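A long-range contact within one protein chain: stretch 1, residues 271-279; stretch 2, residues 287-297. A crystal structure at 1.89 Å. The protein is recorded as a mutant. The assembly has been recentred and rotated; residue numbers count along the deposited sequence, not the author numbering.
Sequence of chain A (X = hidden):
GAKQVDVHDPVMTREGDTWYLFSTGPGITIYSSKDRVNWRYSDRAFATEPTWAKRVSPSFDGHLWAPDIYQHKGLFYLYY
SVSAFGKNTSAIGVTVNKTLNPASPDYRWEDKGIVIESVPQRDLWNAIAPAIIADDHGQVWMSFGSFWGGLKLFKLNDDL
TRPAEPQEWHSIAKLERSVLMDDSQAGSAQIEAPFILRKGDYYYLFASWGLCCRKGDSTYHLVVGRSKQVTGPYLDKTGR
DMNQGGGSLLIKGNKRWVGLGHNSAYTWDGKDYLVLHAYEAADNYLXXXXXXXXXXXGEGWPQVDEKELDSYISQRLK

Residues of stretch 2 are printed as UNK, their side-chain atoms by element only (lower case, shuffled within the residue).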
ATOM      1  N   LYS A 271      -3.613 -16.403  12.142  1.00 15.38           N
ATOM      2  CA  LYS A 271      -4.207 -16.613  10.811  1.00 15.35           C
ATOM      3  C   LYS A 271      -3.864 -15.434   9.891  1.00 15.06           C
ATOM      4  O   LYS A 271      -3.570 -14.341  10.367  1.00 14.32           O
ATOM      5  CB  LYS A 271      -5.711 -16.722  10.922  1.00 16.19           C
ATOM      6  CG  LYS A 271      -6.170 -18.010  11.566  1.00 20.19           C
ATOM      7  CD  LYS A 271      -7.631 -17.917  11.967  1.00 24.20           C
ATOM      8  CE  LYS A 271      -8.557 -17.878  10.727  1.00 26.05           C
ATOM      9  NZ  LYS A 271      -8.362 -19.066   9.847  1.00 25.81           N
ATOM     10  N   ASP A 272      -3.942 -15.647   8.585  1.00 14.77           N
ATOM     11  CA  ASP A 272      -3.470 -14.627   7.646  1.00 15.66           C
ATOM     12  C   ASP A 272      -4.610 -14.051   6.808  1.00 15.57           C
ATOM     13  O   ASP A 272      -5.580 -14.770   6.478  1.00 15.17           O
ATOM     14  CB  ASP A 272      -2.420 -15.217   6.736  1.00 15.28           C
ATOM     15  CG  ASP A 272      -1.295 -15.939   7.499  1.00 15.68           C
ATOM     16  OD1 ASP A 272      -0.776 -15.433   8.534  1.00 14.57           O
ATOM     17  OD2 ASP A 272      -0.850 -17.031   7.064  1.00 17.16           O
ATOM     18  N   TYR A 273      -4.453 -12.769   6.428  1.00 15.83           N
ATOM     19  CA  TYR A 273      -5.516 -11.990   5.795  1.00 14.67           C
ATOM     20  C   TYR A 273      -4.943 -11.095   4.686  1.00 14.67           C
ATOM     21  O   TYR A 273      -3.876 -10.512   4.809  1.00 15.25           O
ATOM     22  CB  TYR A 273      -6.266 -11.156   6.834  1.00 14.25           C
ATOM     23  CG  TYR A 273      -6.943 -11.999   7.950  1.00 15.62           C
ATOM     24  CD1 TYR A 273      -6.229 -12.359   9.089  1.00 18.18           C
ATOM     25  CD2 TYR A 273      -8.281 -12.406   7.857  1.00 17.14           C
ATOM     26  CE1 TYR A 273      -6.815 -13.123  10.111  1.00 15.87           C
ATOM     27  CE2 TYR A 273      -8.896 -13.175   8.878  1.00 15.18           C
ATOM     28  CZ  TYR A 273      -8.149 -13.505  10.006  1.00 16.45           C
ATOM     29  OH  TYR A 273      -8.703 -14.212  11.053  1.00 15.92           O
ATOM     30  N   LEU A 274      -5.657 -11.047   3.589  1.00 14.19           N
ATOM     31  CA  LEU A 274      -5.382 -10.157   2.456  1.00 13.81           C
ATOM     32  C   LEU A 274      -6.438  -9.001   2.492  1.00 13.81           C
ATOM     33  O   LEU A 274      -7.630  -9.267   2.620  1.00 14.37           O
ATOM     34  CB  LEU A 274      -5.542 -10.947   1.163  1.00 13.71           C
ATOM     35  CG  LEU A 274      -5.170 -10.167  -0.125  1.00 15.19           C
ATOM     36  CD1 LEU A 274      -3.727  -9.934  -0.236  1.00 19.51           C
ATOM     37  CD2 LEU A 274      -5.652 -10.902  -1.354  1.00 17.69           C
ATOM     38  N   VAL A 275      -5.983  -7.751   2.380  1.00 13.09           N
ATOM     39  CA  VAL A 275      -6.836  -6.529   2.526  1.00 12.80           C
ATOM     40  C   VAL A 275      -6.659  -5.725   1.214  1.00 13.33           C
ATOM     41  O   VAL A 275      -5.543  -5.454   0.807  1.00 12.77           O
ATOM     42  CB  VAL A 275      -6.420  -5.695   3.751  1.00 13.16           C
ATOM     43  CG1 VAL A 275      -7.324  -4.451   3.985  1.00 12.88           C
ATOM     44  CG2 VAL A 275      -6.512  -6.537   5.018  1.00 13.41           C
ATOM     45  N   LEU A 276      -7.748  -5.404   0.542  1.00 13.29           N
ATOM     46  CA  LEU A 276      -7.672  -4.744  -0.777  1.00 13.42           C
ATOM     47  C   LEU A 276      -8.936  -3.935  -1.109  1.00 12.97           C
ATOM     48  O   LEU A 276      -9.940  -3.997  -0.382  1.00 11.67           O
ATOM     49  CB  LEU A 276      -7.427  -5.789  -1.878  1.00 13.32           C
ATOM     50  CG  LEU A 276      -8.420  -6.937  -2.109  1.00 17.02           C
ATOM     51  CD1 LEU A 276      -9.691  -6.436  -2.778  1.00 21.23           C
ATOM     52  CD2 LEU A 276      -7.819  -7.973  -3.011  1.00 21.10           C
ATOM     53  N   HIS A 277      -8.881  -3.161  -2.203  1.00 12.12           N
ATOM     54  CA  HIS A 277     -10.105  -2.570  -2.739  1.00 12.26           C
ATOM     55  C   HIS A 277     -10.482  -3.221  -4.051  1.00 12.13           C
ATOM     56  O   HIS A 277      -9.620  -3.731  -4.772  1.00 13.46           O
ATOM     57  CB  HIS A 277     -10.030  -1.035  -2.864  1.00 12.95           C
ATOM     58  CG  HIS A 277      -9.143  -0.536  -3.965  1.00 13.24           C
ATOM     59  ND1 HIS A 277      -7.934   0.083  -3.716  1.00 13.21           N
ATOM     60  CD2 HIS A 277      -9.299  -0.531  -5.312  1.00 14.48           C
ATOM     61  CE1 HIS A 277      -7.384   0.451  -4.861  1.00 11.62           C
ATOM     62  NE2 HIS A 277      -8.177   0.073  -5.848  1.00 14.13           N
ATOM     63  N   ALA A 278     -11.772  -3.200  -4.339  1.00 12.13           N
ATOM     64  CA  ALA A 278     -12.317  -3.798  -5.531  1.00 11.88           C
ATOM     65  C   ALA A 278     -13.484  -2.972  -6.060  1.00 11.55           C
ATOM     66  O   ALA A 278     -14.357  -2.573  -5.294  1.00  9.96           O
ATOM     67  CB  ALA A 278     -12.751  -5.270  -5.243  1.00 12.65           C
ATOM     68  N   TYR A 279     -13.523  -2.775  -7.391  1.00 11.72           N
ATOM     69  CA  TYR A 279     -14.533  -1.886  -7.995  1.00 12.31           C
ATOM     70  C   TYR A 279     -15.845  -2.618  -8.333  1.00 11.68           C
ATOM     71  O   TYR A 279     -15.868  -3.509  -9.192  1.00 12.65           O
ATOM     72  CB  TYR A 279     -13.930  -1.206  -9.267  1.00 12.36           C
ATOM     73  CG  TYR A 279     -12.607  -0.454  -9.039  1.00 12.57           C
ATOM     74  CD1 TYR A 279     -12.568   0.823  -8.421  1.00 14.17           C
ATOM     75  CD2 TYR A 279     -11.394  -0.989  -9.440  1.00 12.34           C
ATOM     76  CE1 TYR A 279     -11.343   1.497  -8.203  1.00 13.35           C
ATOM     77  CE2 TYR A 279     -10.172  -0.304  -9.221  1.00 13.96           C
ATOM     78  CZ  TYR A 279     -10.142   0.954  -8.620  1.00 12.58           C
ATOM     79  OH  TYR A 279      -8.905   1.647  -8.405  1.00 19.88           O
ATOM     80  N   UNK A 287     -15.240   1.592  -5.557  1.00 12.98           N
ATOM     81  CA  UNK A 287     -14.276   0.791  -4.810  1.00 13.25           C
ATOM     82  C   UNK A 287     -14.826   0.488  -3.395  1.00 14.04           C
ATOM     83  O   UNK A 287     -15.270   1.397  -2.682  1.00 13.85           O
ATOM     84  n   UNK A 287     -12.694   5.290  -5.023  1.00 17.49           N
ATOM     85  c   UNK A 287     -13.124   3.021  -4.223  1.00 14.96           C
ATOM     86  c   UNK A 287     -12.957   1.567  -4.695  1.00 13.34           C
ATOM     87  c   UNK A 287     -13.139   4.078  -5.355  1.00 16.13           C
ATOM     88  o   UNK A 287     -13.597   3.815  -6.485  1.00 14.69           O
ATOM     89  N   UNK A 288     -14.833  -0.806  -3.025  1.00 13.87           N
ATOM     90  CA  UNK A 288     -15.233  -1.240  -1.703  1.00 13.12           C
ATOM     91  C   UNK A 288     -14.050  -1.967  -1.028  1.00 12.47           C
ATOM     92  O   UNK A 288     -13.223  -2.613  -1.696  1.00 11.70           O
ATOM     93  c   UNK A 288     -19.563   0.024  -2.536  1.00 13.56           C
ATOM     94  c   UNK A 288     -17.655  -1.667  -2.500  1.00 15.21           C
ATOM     95  c   UNK A 288     -16.418  -2.194  -1.809  1.00 12.86           C
ATOM     96  c   UNK A 288     -18.184  -0.362  -1.946  1.00 14.15           C
ATOM     97  n   UNK A 288     -19.660  -0.207  -3.959  1.00 12.93           N
ATOM     98  N   UNK A 289     -13.995  -1.852   0.303  1.00 12.06           N
ATOM     99  CA  UNK A 289     -13.121  -2.677   1.132  1.00 12.76           C
ATOM    100  C   UNK A 289     -13.442  -4.168   0.996  1.00 12.25           C
ATOM    101  O   UNK A 289     -14.611  -4.577   1.045  1.00 12.15           O
ATOM    102  c   UNK A 289     -12.454  -3.168   3.570  1.00 13.32           C
ATOM    103  c   UNK A 289     -13.286  -2.298   2.595  1.00 12.29           C
ATOM    104  c   UNK A 289     -10.981  -2.933   3.376  1.00 14.07           C
ATOM    105  c   UNK A 289     -12.855  -2.859   4.961  1.00 14.28           C
ATOM    106  N   UNK A 290     -12.392  -4.976   0.865  1.00 12.90           N
ATOM    107  CA  UNK A 290     -12.536  -6.438   0.907  1.00 12.90           C
ATOM    108  C   UNK A 290     -11.392  -7.031   1.770  1.00 13.42           C
ATOM    109  O   UNK A 290     -10.237  -6.645   1.626  1.00 13.85           O
ATOM    110  c   UNK A 290     -12.590  -7.067  -0.486  1.00 11.97           C
ATOM    111  c   UNK A 290     -16.287  -6.519  -1.470  1.00 15.15           C
ATOM    112  c   UNK A 290     -13.769  -6.749  -1.313  1.00 12.57           C
ATOM    113  n   UNK A 290     -17.657  -6.978  -1.062  1.00 11.98           N
ATOM    114  c   UNK A 290     -15.134  -7.206  -0.762  1.00 15.16           C
ATOM    115  N   UNK A 291     -11.758  -7.898   2.717  1.00 13.56           N
ATOM    116  CA  UNK A 291     -10.809  -8.682   3.526  1.00 14.00           C
ATOM    117  C   UNK A 291     -11.085 -10.169   3.217  1.00 14.15           C
ATOM    118  O   UNK A 291     -12.237 -10.625   3.303  1.00 13.40           O
ATOM    119  c   UNK A 291     -10.885  -6.929   5.336  1.00 13.42           C
ATOM    120  c   UNK A 291     -10.018  -9.271   5.862  1.00 15.23           C
ATOM    121  c   UNK A 291     -11.056  -6.547   6.752  1.00 12.18           C
ATOM    122  c   UNK A 291     -11.016  -8.419   5.032  1.00 14.28           C
ATOM    123  N   UNK A 292     -10.051 -10.880   2.776  1.00 14.66           N
ATOM    124  CA  UNK A 292     -10.136 -12.280   2.365  1.00 14.65           C
ATOM    125  C   UNK A 292      -9.206 -13.125   3.223  1.00 14.45           C
ATOM    126  O   UNK A 292      -8.143 -12.644   3.657  1.00 12.58           O
ATOM    127  c   UNK A 292     -10.146 -10.440  -0.310  1.00 22.26           C
ATOM    128  c   UNK A 292     -10.399 -12.501  -1.558  1.00 20.46           C
ATOM    129  c   UNK A 292     -10.584 -11.806  -0.188  1.00 15.65           C
ATOM    130  c   UNK A 292      -9.713 -12.481   0.908  1.00 16.68           C
ATOM    131  N   UNK A 293      -9.604 -14.375   3.470  1.00 14.10           N
ATOM    132  CA  UNK A 293      -8.717 -15.321   4.181  1.00 13.88           C
ATOM    133  C   UNK A 293      -7.599 -15.766   3.255  1.00 13.99           C
ATOM    134  O   UNK A 293      -7.824 -16.159   2.118  1.00 13.96           O
ATOM    135  c   UNK A 293      -9.524 -16.520   4.737  1.00 13.95           C
ATOM    136  n   UNK A 293     -11.890 -16.207   5.322  1.00 12.91           N
ATOM    137  o   UNK A 293     -10.285 -15.614   6.835  1.00 13.86           O
ATOM    138  c   UNK A 293     -10.598 -16.087   5.729  1.00 13.82           C
ATOM    139  N   UNK A 294      -6.371 -15.659   3.739  1.00 14.44           N
ATOM    140  CA  UNK A 294      -5.188 -15.962   2.975  1.00 14.98           C
ATOM    141  C   UNK A 294      -4.710 -17.375   3.358  1.00 15.27           C
ATOM    142  O   UNK A 294      -4.291 -17.607   4.516  1.00 14.81           O
ATOM    143  c   UNK A 294      -4.107 -14.911   3.268  1.00 14.95           C
ATOM    144  c   UNK A 294      -2.838 -14.818   2.406  1.00 15.93           C
ATOM    145  c   UNK A 294      -3.129 -14.742   0.925  1.00 15.26           C
ATOM    146  c   UNK A 294      -2.042 -13.558   2.875  1.00 17.15           C
ATOM    147  N   UNK A 295      -4.747 -18.278   2.383  1.00 14.47           N
ATOM    148  CA  UNK A 295      -4.272 -19.688   2.538  1.00 15.41           C
ATOM    149  C   UNK A 295      -2.915 -19.911   1.838  1.00 15.48           C
ATOM    150  O   UNK A 295      -2.426 -19.026   1.138  1.00 15.43           O
ATOM    151  c   UNK A 295      -5.310 -20.689   1.981  1.00 15.85           C
ATOM    152  n   UNK A 295      -7.630 -19.712   1.909  1.00 23.30           N
ATOM    153  n   UNK A 295      -8.481 -20.331   3.778  1.00 23.21           N
ATOM    154  c   UNK A 295      -6.675 -20.483   2.543  1.00 19.11           C
ATOM    155  c   UNK A 295      -8.710 -19.654   2.666  1.00 20.91           C
ATOM    156  c   UNK A 295      -7.214 -20.856   3.726  1.00 20.07           C
ATOM    157  N   UNK A 296      -2.310 -21.084   2.058  1.00 14.43           N
ATOM    158  CA  UNK A 296      -1.003 -21.442   1.477  1.00 14.40           C
ATOM    159  C   UNK A 296      -1.058 -22.853   0.928  1.00 14.67           C
ATOM    160  O   UNK A 296      -1.493 -23.768   1.621  1.00 15.21           O
ATOM    161  c   UNK A 296       0.136 -21.269   2.518  1.00 14.50           C
ATOM    162  c   UNK A 296      -0.734 -19.545   4.184  1.00 16.07           C
ATOM    163  n   UNK A 296      -0.581 -18.209   4.469  1.00 16.12           N
ATOM    164  c   UNK A 296       0.772 -18.717   2.763  1.00 14.72           C
ATOM    165  c   UNK A 296       0.331 -17.673   3.602  1.00 15.23           C
ATOM    166  c   UNK A 296       0.821 -16.382   3.512  1.00 16.27           C
ATOM    167  c   UNK A 296       0.080 -19.909   3.167  1.00 15.23           C
ATOM    168  c   UNK A 296       1.738 -16.125   2.525  1.00 17.35           C
ATOM    169  c   UNK A 296       1.714 -18.418   1.763  1.00 15.41           C
ATOM    170  c   UNK A 296       2.185 -17.126   1.660  1.00 15.92           C
ATOM    171  N   UNK A 297      -0.630 -23.029  -0.322  1.00 14.13           N
ATOM    172  CA  UNK A 297      -0.736 -24.299  -1.014  1.00 14.13           C
ATOM    173  C   UNK A 297       0.468 -25.201  -0.744  1.00 13.86           C
ATOM    174  O   UNK A 297       1.383 -24.815  -0.036  1.00 13.95           O
ATOM    175  c   UNK A 297       0.188 -23.544  -3.352  1.00 14.91           C
ATOM    176  o   UNK A 297       1.381 -23.544  -2.908  1.00 12.91           O
ATOM    177  c   UNK A 297      -1.005 -24.125  -2.543  1.00 14.59           C
ATOM    178  o   UNK A 297      -0.026 -23.060  -4.516  1.00 14.97           O
TER
HETATM  179  O   HOH W   1      -7.751 -16.301   7.631  1.00 27.00           O
HETATM  180  O   HOH W   2      -4.303 -18.346   7.182  1.00 43.87           O

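Position 287 has three side-chain carbons, the third carrying one oxygen and one nitrogen. The oxygen lies 3.7 Å from Tyr279 CE1, at the edge of that ring. CB of position 287 is 4.3 Å from His277 CD2. This is a glutamine, Gln287, and the oxygen is OE1.

Position 288 shows four carbons in a row ending in nitrogen. Its contact with stretch 1 is mainly through the backbone: N of 288 donates to Ala278 O at 2.9 Å, and O of 288 accepts from Ala278 N at 3.1 Å. It is a lysine, Lys288.

Position 289 has four carbons forked at the second, with no heteroatom. One end carbon packs on Val275 CG1. The fork marks a leucine, Leu289, and the contact is CD1 to Val275 CG1 at 4.0 Å.

Position 290 again has four carbons in a row and a terminal nitrogen. CB of 290 is 3.7 Å from Leu276 CD1, while the end of the chain leads away from stretch 1. N of 290 donates to Leu276 O at 2.9 Å, and O of 290 accepts from Leu276 N at 3.0 Å. It is Lys290. NZ is hydrogen-bonded elsewhere in the structure.

Position 291 has four carbons forked at the first, one arm being two carbons long. The one-carbon arm lies 4.1 Å from Tyr273 CD2. The first carbon of the longer arm is 4.4 Å from Val275 CG2. This is an isoleucine, Ile291; these carbons are CG2 and CG1.

Position 292 has four carbons forked at the second. One end carbon sits 4.3 Å from Leu276 CG. N of 292 donates to Leu274 O at 2.9 Å, and O of 292 accepts from Leu274 N at 3.0 Å. It is Leu292.

Position 293 has two carbons, the second carrying one oxygen and one nitrogen. The oxygen approaches Tyr273 CE2 at 3.5 Å. Water 1 donates to this oxygen at 2.7 Å and to Asp272 O at 2.9 Å. It is an asparagine, Asn293.

Position 294 has four carbons forked at the second. Its CA-to-CB bond points toward stretch 1. CB of 294 is 3.8 Å from Tyr273 N, and N of 294 donates to Asp272 O at 3.0 Å. Water 2 links O of 294 to Asp272 N. It is Leu294.

Position 295 has one carbon, then a five-membered ring of three carbons and two nitrogens. It makes no contact with stretch 1. It is His295.

Position 296 has one carbon, then fused five- and six-membered rings with one nitrogen. That nitrogen donates to Asp272 OD2 at 2.9 Å. It is Trp296.

Position 297 has two carbons, the second carrying two oxygens, out of reach of stretch 1. It is Asp297.

The strands run antiparallel. Leu274, Leu276 and Ala278 each exchange two hydrogen bonds with Leu292, Lys290 and Lys288, respectively. CA-H...O contacts accompany them, as from His277 CA to Lys288 O, 3.3 Å. Successive side chains alternate between faces, so Tyr273, Val275, Leu289 and Ile291 share one, and Leu274, Leu276 and Leu292 the other. Asp272 ties in Leu294 by its backbone and Trp296 by its carboxylate.

Stretch 2 287-297: QKLKILNLHWD
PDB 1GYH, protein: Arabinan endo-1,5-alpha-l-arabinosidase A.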